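Local atomic coordinates of probable leucine/isoleucine/valine-binding protein (Rhodopirellula baltica, PDB entry 4KV7), a protein that probably binds leucine, isoleucine, valine or a related small ligand as a periplasmic binding protein, though its true ligand is unproven. Residues D14-S27 against S56-Y68. The protein carries 1 engineered substitution. Numbering follows the deposited sequence. Where two conformers were deposited one is given.
Sequences DAQLLKFGMSTALS and SKTLKLIALDDGY. With FMT (formic acid), chain B.
Q16 N donates to S56 O and Q16 O accepts from T58 N, opening a run of backbone bonds between two parallel strands, 16-24 and 57-65. The Q16 side chain is extended, and its OE1 takes K57 NZ at 2.6 Å, in the carbonyl plane. K57 bends at chi2 (-58°) to bring its amine there. L17 CD1 reaches across to K60 CB at 3.9 Å. On the other face, L18 CD1 rests on K57 CB, and L59 CD2 meets the F20 ring edge at CE2, 3.8 Å away. Selenomethionine M22 bends at chi3 (-71°) and sets CE against L61 CD2. Helix 31-50 covers L59, L61 and M22 through F45, L42 and R38; helix 301-319 lies against L18 and F20. S23 OG gives a 2.7 Å bond to D66 OD2 from above the carboxylate plane, and a water links S23 O to the same oxygen.

Beyond T24, D65 grips the turning chain. Its OD1 accepts L26 N at 2.9 Å and, from the opposite face of the carboxylate, G67 N, which makes an Asx turn. Its OD2 takes S27 OG at 2.5 Å on the syn lone pair and also pairs with R72. Replacing D65 by an alanine would probably cost L26 N, G67 N and S27 OG their acceptor and R72 this salt bridge, letting A25-S27 shift. A second Asx turn, D66 OD1 with Y68 N, follows. Y68 OH donates to O2 of a formic acid, probably from the crystallisation liquor, which T95 and Y138 also bind. Helix 31-50 connects the parallel strands and packs over one face, a beta-alpha-beta crossover, as expected in a periplasmic binding protein domain.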
loop_
_atom_site.group_PDB
_atom_site.type_symbol
_atom_site.label_atom_id
_atom_site.label_comp_id
_atom_site.label_asym_id
_atom_site.label_seq_id
_atom_site.Cartn_x
_atom_site.Cartn_y
_atom_site.Cartn_z
ATOM N N ASP A 14 10.533 33.964 7.872
ATOM C CA ASP A 14 11.496 33.199 8.659
ATOM C C ASP A 14 11.099 31.733 8.772
ATOM O O ASP A 14 11.800 30.933 9.395
ATOM C CB ASP A 14 11.691 33.811 10.052
ATOM C CG ASP A 14 10.427 33.786 10.890
ATOM O OD1 ASP A 14 9.324 33.911 10.318
ATOM O OD2 ASP A 14 10.541 33.649 12.129
ATOM N N ALA A 15 9.966 31.388 8.169
ATOM C CA ALA A 15 9.517 30.004 8.138
ATOM C C ALA A 15 10.431 29.207 7.218
ATOM O O ALA A 15 10.737 29.645 6.110
ATOM C CB ALA A 15 8.077 29.927 7.663
ATOM N N GLN A 16 10.882 28.045 7.677
ATOM C CA GLN A 16 11.713 27.199 6.840
ATOM C C GLN A 16 10.837 26.291 6.001
ATOM O O GLN A 16 9.962 25.592 6.523
ATOM C CB GLN A 16 12.680 26.350 7.668
ATOM C CG GLN A 16 13.621 25.509 6.804
ATOM C CD GLN A 16 14.316 24.397 7.571
ATOM O OE1 GLN A 16 14.062 24.192 8.756
ATOM N NE2 GLN A 16 15.191 23.665 6.889
ATOM N N LEU A 17 11.075 26.299 4.697
ATOM C CA LEU A 17 10.356 25.432 3.781
ATOM C C LEU A 17 10.913 24.012 3.863
ATOM O O LEU A 17 12.113 23.797 3.679
ATOM C CB LEU A 17 10.487 25.970 2.355
ATOM C CG LEU A 17 9.702 25.202 1.294
ATOM C CD1 LEU A 17 8.206 25.336 1.544
ATOM C CD2 LEU A 17 10.071 25.679 -0.103
ATOM N N LEU A 18 10.045 23.051 4.166
ATOM C CA LEU A 18 10.429 21.642 4.208
ATOM C C LEU A 18 9.806 20.925 3.022
ATOM O O LEU A 18 8.608 20.660 3.012
ATOM C CB LEU A 18 9.973 20.997 5.520
ATOM C CG LEU A 18 10.426 21.677 6.812
ATOM C CD1 LEU A 18 9.877 20.929 8.023
ATOM C CD2 LEU A 18 11.947 21.771 6.880
ATOM N N LYS A 19 10.627 20.622 2.019
ATOM C CA LYS A 19 10.154 19.991 0.790
ATOM C C LYS A 19 10.262 18.476 0.834
ATOM O O LYS A 19 11.338 17.924 1.076
ATOM C CB LYS A 19 10.942 20.522 -0.412
ATOM C CG LYS A 19 10.667 21.983 -0.755
ATOM C CD LYS A 19 11.526 22.480 -1.917
ATOM C CE LYS A 19 12.987 22.525 -1.539
ATOM N NZ LYS A 19 13.838 23.086 -2.641
ATOM N N PHE A 20 9.140 17.819 0.588
ATOM C CA PHE A 20 9.104 16.371 0.464
ATOM C C PHE A 20 8.683 16.003 -0.948
ATOM O O PHE A 20 7.892 16.714 -1.565
ATOM C CB PHE A 20 8.164 15.791 1.516
ATOM C CG PHE A 20 8.661 16.019 2.905
ATOM C CD1 PHE A 20 9.701 15.249 3.401
ATOM C CD2 PHE A 20 8.171 17.059 3.677
ATOM C CE1 PHE A 20 10.208 15.471 4.661
ATOM C CE2 PHE A 20 8.677 17.291 4.946
ATOM C CZ PHE A 20 9.700 16.499 5.439
ATOM N N GLY A 21 9.226 14.911 -1.475
ATOM C CA GLY A 21 8.915 14.513 -2.835
ATOM C C GLY A 21 8.108 13.236 -2.911
ATOM O O GLY A 21 8.063 12.451 -1.964
HETATM N N MSE A 22 7.471 13.030 -4.056
HETATM C CA MSE A 22 6.704 11.826 -4.329
HETATM C C MSE A 22 6.666 11.627 -5.833
HETATM O O MSE A 22 6.459 12.588 -6.574
HETATM C CB MSE A 22 5.288 11.991 -3.763
HETATM C CG MSE A 22 4.315 10.832 -4.026
HETATM SE SE MSE A 22 2.430 11.225 -3.520
HETATM C CE MSE A 22 2.685 11.192 -1.596
ATOM N N SER A 23 6.921 10.398 -6.283
ATOM C CA SER A 23 6.676 10.007 -7.672
ATOM C C SER A 23 5.628 8.920 -7.608
ATOM O O SER A 23 5.804 7.945 -6.889
ATOM C CB SER A 23 7.944 9.474 -8.324
ATOM O OG SER A 23 7.716 9.158 -9.686
ATOM N N THR A 24 4.520 9.082 -8.315
ATOM C CA THR A 24 3.418 8.163 -8.114
ATOM C C THR A 24 2.394 8.210 -9.228
ATOM O O THR A 24 2.434 9.073 -10.095
ATOM C CB THR A 24 2.746 8.448 -6.765
ATOM O OG1 THR A 24 2.102 7.254 -6.310
ATOM C CG2 THR A 24 1.744 9.613 -6.848
ATOM N N ALA A 25 1.465 7.264 -9.191
ATOM C CA ALA A 25 0.434 7.161 -10.215
ATOM C C ALA A 25 -0.659 8.196 -9.962
ATOM O O ALA A 25 -1.576 7.970 -9.168
ATOM C CB ALA A 25 -0.150 5.756 -10.224
ATOM N N LEU A 26 -0.552 9.341 -10.629
ATOM C CA LEU A 26 -1.570 10.383 -10.543
ATOM C C LEU A 26 -2.481 10.376 -11.766
ATOM O O LEU A 26 -3.501 11.059 -11.783
ATOM C CB LEU A 26 -0.933 11.766 -10.371
ATOM C CG LEU A 26 -0.089 11.922 -9.103
ATOM C CD1 LEU A 26 0.623 13.269 -9.092
ATOM C CD2 LEU A 26 -0.944 11.756 -7.847
ATOM N N SER A 27 -2.110 9.605 -12.783
ATOM C CA SER A 27 -2.935 9.398 -13.963
ATOM C C SER A 27 -2.755 7.949 -14.390
ATOM O O SER A 27 -1.940 7.216 -13.837
ATOM C CB SER A 27 -2.499 10.323 -15.100
ATOM O OG SER A 27 -1.216 9.950 -15.586
ATOM N N SER A 56 6.908 27.697 12.689
ATOM C CA SER A 56 7.884 28.303 11.782
ATOM C C SER A 56 8.456 27.341 10.741
ATOM O O SER A 56 9.581 27.527 10.265
ATOM C CB SER A 56 9.009 28.983 12.565
ATOM O OG SER A 56 8.486 30.003 13.394
ATOM N N LYS A 57 7.677 26.321 10.387
ATOM C CA LYS A 57 8.027 25.411 9.298
ATOM C C LYS A 57 6.873 25.392 8.317
ATOM O O LYS A 57 5.709 25.452 8.717
ATOM C CB LYS A 57 8.269 23.983 9.803
ATOM C CG LYS A 57 9.371 23.849 10.837
ATOM C CD LYS A 57 10.711 24.355 10.332
ATOM C CE LYS A 57 11.779 24.190 11.409
ATOM N NZ LYS A 57 13.049 24.897 11.087
ATOM N N THR A 58 7.195 25.302 7.034
ATOM C CA THR A 58 6.178 25.144 6.000
ATOM C C THR A 58 6.389 23.832 5.264
ATOM O O THR A 58 7.441 23.615 4.660
ATOM C CB THR A 58 6.224 26.300 4.991
ATOM O OG1 THR A 58 6.002 27.541 5.674
ATOM C CG2 THR A 58 5.161 26.108 3.917
ATOM N N LEU A 59 5.393 22.957 5.320
ATOM C CA LEU A 59 5.465 21.680 4.635
ATOM C C LEU A 59 5.043 21.852 3.190
ATOM O O LEU A 59 4.072 22.550 2.901
ATOM C CB LEU A 59 4.541 20.682 5.317
ATOM C CG LEU A 59 4.916 20.295 6.745
ATOM C CD1 LEU A 59 3.742 19.620 7.435
ATOM C CD2 LEU A 59 6.139 19.386 6.750
ATOM N N LYS A 60 5.771 21.215 2.281
ATOM C CA LYS A 60 5.410 21.250 0.871
ATOM C C LYS A 60 5.660 19.881 0.280
ATOM O O LYS A 60 6.717 19.287 0.504
ATOM C CB LYS A 60 6.243 22.288 0.118
ATOM C CG LYS A 60 5.898 22.388 -1.370
ATOM C CD LYS A 60 6.772 23.418 -2.084
ATOM C CE LYS A 60 6.420 23.513 -3.564
ATOM N NZ LYS A 60 5.078 24.130 -3.773
ATOM N N LEU A 61 4.682 19.373 -0.460
ATOM C CA LEU A 61 4.839 18.117 -1.173
ATOM C C LEU A 61 4.980 18.389 -2.660
ATOM O O LEU A 61 4.116 19.042 -3.257
ATOM C CB LEU A 61 3.626 17.222 -0.954
ATOM C CG LEU A 61 3.700 15.841 -1.620
ATOM C CD1 LEU A 61 4.738 14.958 -0.941
ATOM C CD2 LEU A 61 2.335 15.156 -1.598
ATOM N N ILE A 62 6.079 17.926 -3.245
ATOM C CA ILE A 62 6.276 17.998 -4.689
ATOM C C ILE A 62 5.952 16.615 -5.233
ATOM O O ILE A 62 6.711 15.659 -5.033
ATOM C CB ILE A 62 7.712 18.397 -5.037
ATOM C CG1 ILE A 62 8.035 19.746 -4.391
ATOM C CG2 ILE A 62 7.901 18.444 -6.552
ATOM C CD1 ILE A 62 9.482 20.172 -4.522
ATOM N N ALA A 63 4.783 16.491 -5.858
ATOM C CA ALA A 63 4.277 15.205 -6.322
ATOM C C ALA A 63 4.295 15.145 -7.841
ATOM O O ALA A 63 3.622 15.937 -8.507
ATOM C CB ALA A 63 2.872 14.971 -5.797
ATOM N N LEU A 64 5.077 14.214 -8.375
ATOM C CA LEU A 64 5.245 14.049 -9.809
ATOM C C LEU A 64 4.557 12.757 -10.237
ATOM O O LEU A 64 4.625 11.747 -9.538
ATOM C CB LEU A 64 6.732 13.994 -10.154
ATOM C CG LEU A 64 7.567 15.186 -9.668
ATOM C CD1 LEU A 64 9.019 15.068 -10.115
ATOM C CD2 LEU A 64 6.974 16.517 -10.119
ATOM N N ASP A 65 3.898 12.802 -11.388
ATOM C CA ASP A 65 3.178 11.664 -11.939
ATOM C C ASP A 65 4.129 10.741 -12.685
ATOM O O ASP A 65 4.876 11.183 -13.551
ATOM C CB ASP A 65 2.113 12.192 -12.903
ATOM C CG ASP A 65 1.178 11.113 -13.442
ATOM O OD1 ASP A 65 1.099 9.995 -12.895
ATOM O OD2 ASP A 65 0.482 11.434 -14.435
ATOM N N ASP A 66 4.098 9.456 -12.351
ATOM C CA ASP A 66 4.769 8.443 -13.170
ATOM C C ASP A 66 3.830 7.418 -13.791
ATOM O O ASP A 66 4.287 6.500 -14.463
ATOM C CB ASP A 66 5.947 7.757 -12.453
ATOM C CG ASP A 66 5.546 7.007 -11.200
ATOM O OD1 ASP A 66 4.373 6.589 -11.056
ATOM O OD2 ASP A 66 6.447 6.812 -10.351
ATOM N N GLY A 67 2.527 7.578 -13.574
ATOM C CA GLY A 67 1.554 6.672 -14.162
ATOM C C GLY A 67 1.746 5.209 -13.785
ATOM O O GLY A 67 1.260 4.335 -14.508
ATOM N N TYR A 68 2.432 4.925 -12.672
ATOM C CA TYR A 68 2.763 3.545 -12.293
ATOM C C TYR A 68 3.613 2.889 -13.385
ATOM O O TYR A 68 3.454 1.707 -13.713
ATOM C CB TYR A 68 1.489 2.755 -11.959
ATOM C CG TYR A 68 1.654 1.382 -11.314
ATOM C CD1 TYR A 68 2.631 1.120 -10.354
ATOM C CD2 TYR A 68 0.782 0.355 -11.653
ATOM C CE1 TYR A 68 2.735 -0.135 -9.765
ATOM C CE2 TYR A 68 0.868 -0.890 -11.061
ATOM C CZ TYR A 68 1.852 -1.136 -10.124
ATOM O OH TYR A 68 1.926 -2.382 -9.568
HETATM C C FMT B . 2.766 -3.033 -6.295
HETATM O O1 FMT B . 3.338 -3.260 -5.220
HETATM O O2 FMT B . 3.317 -2.639 -7.331
HETATM O O HOH W 1 6.502 5.429 -8.015
HETATM O O HOH W 2 -1.678 4.436 -13.434
#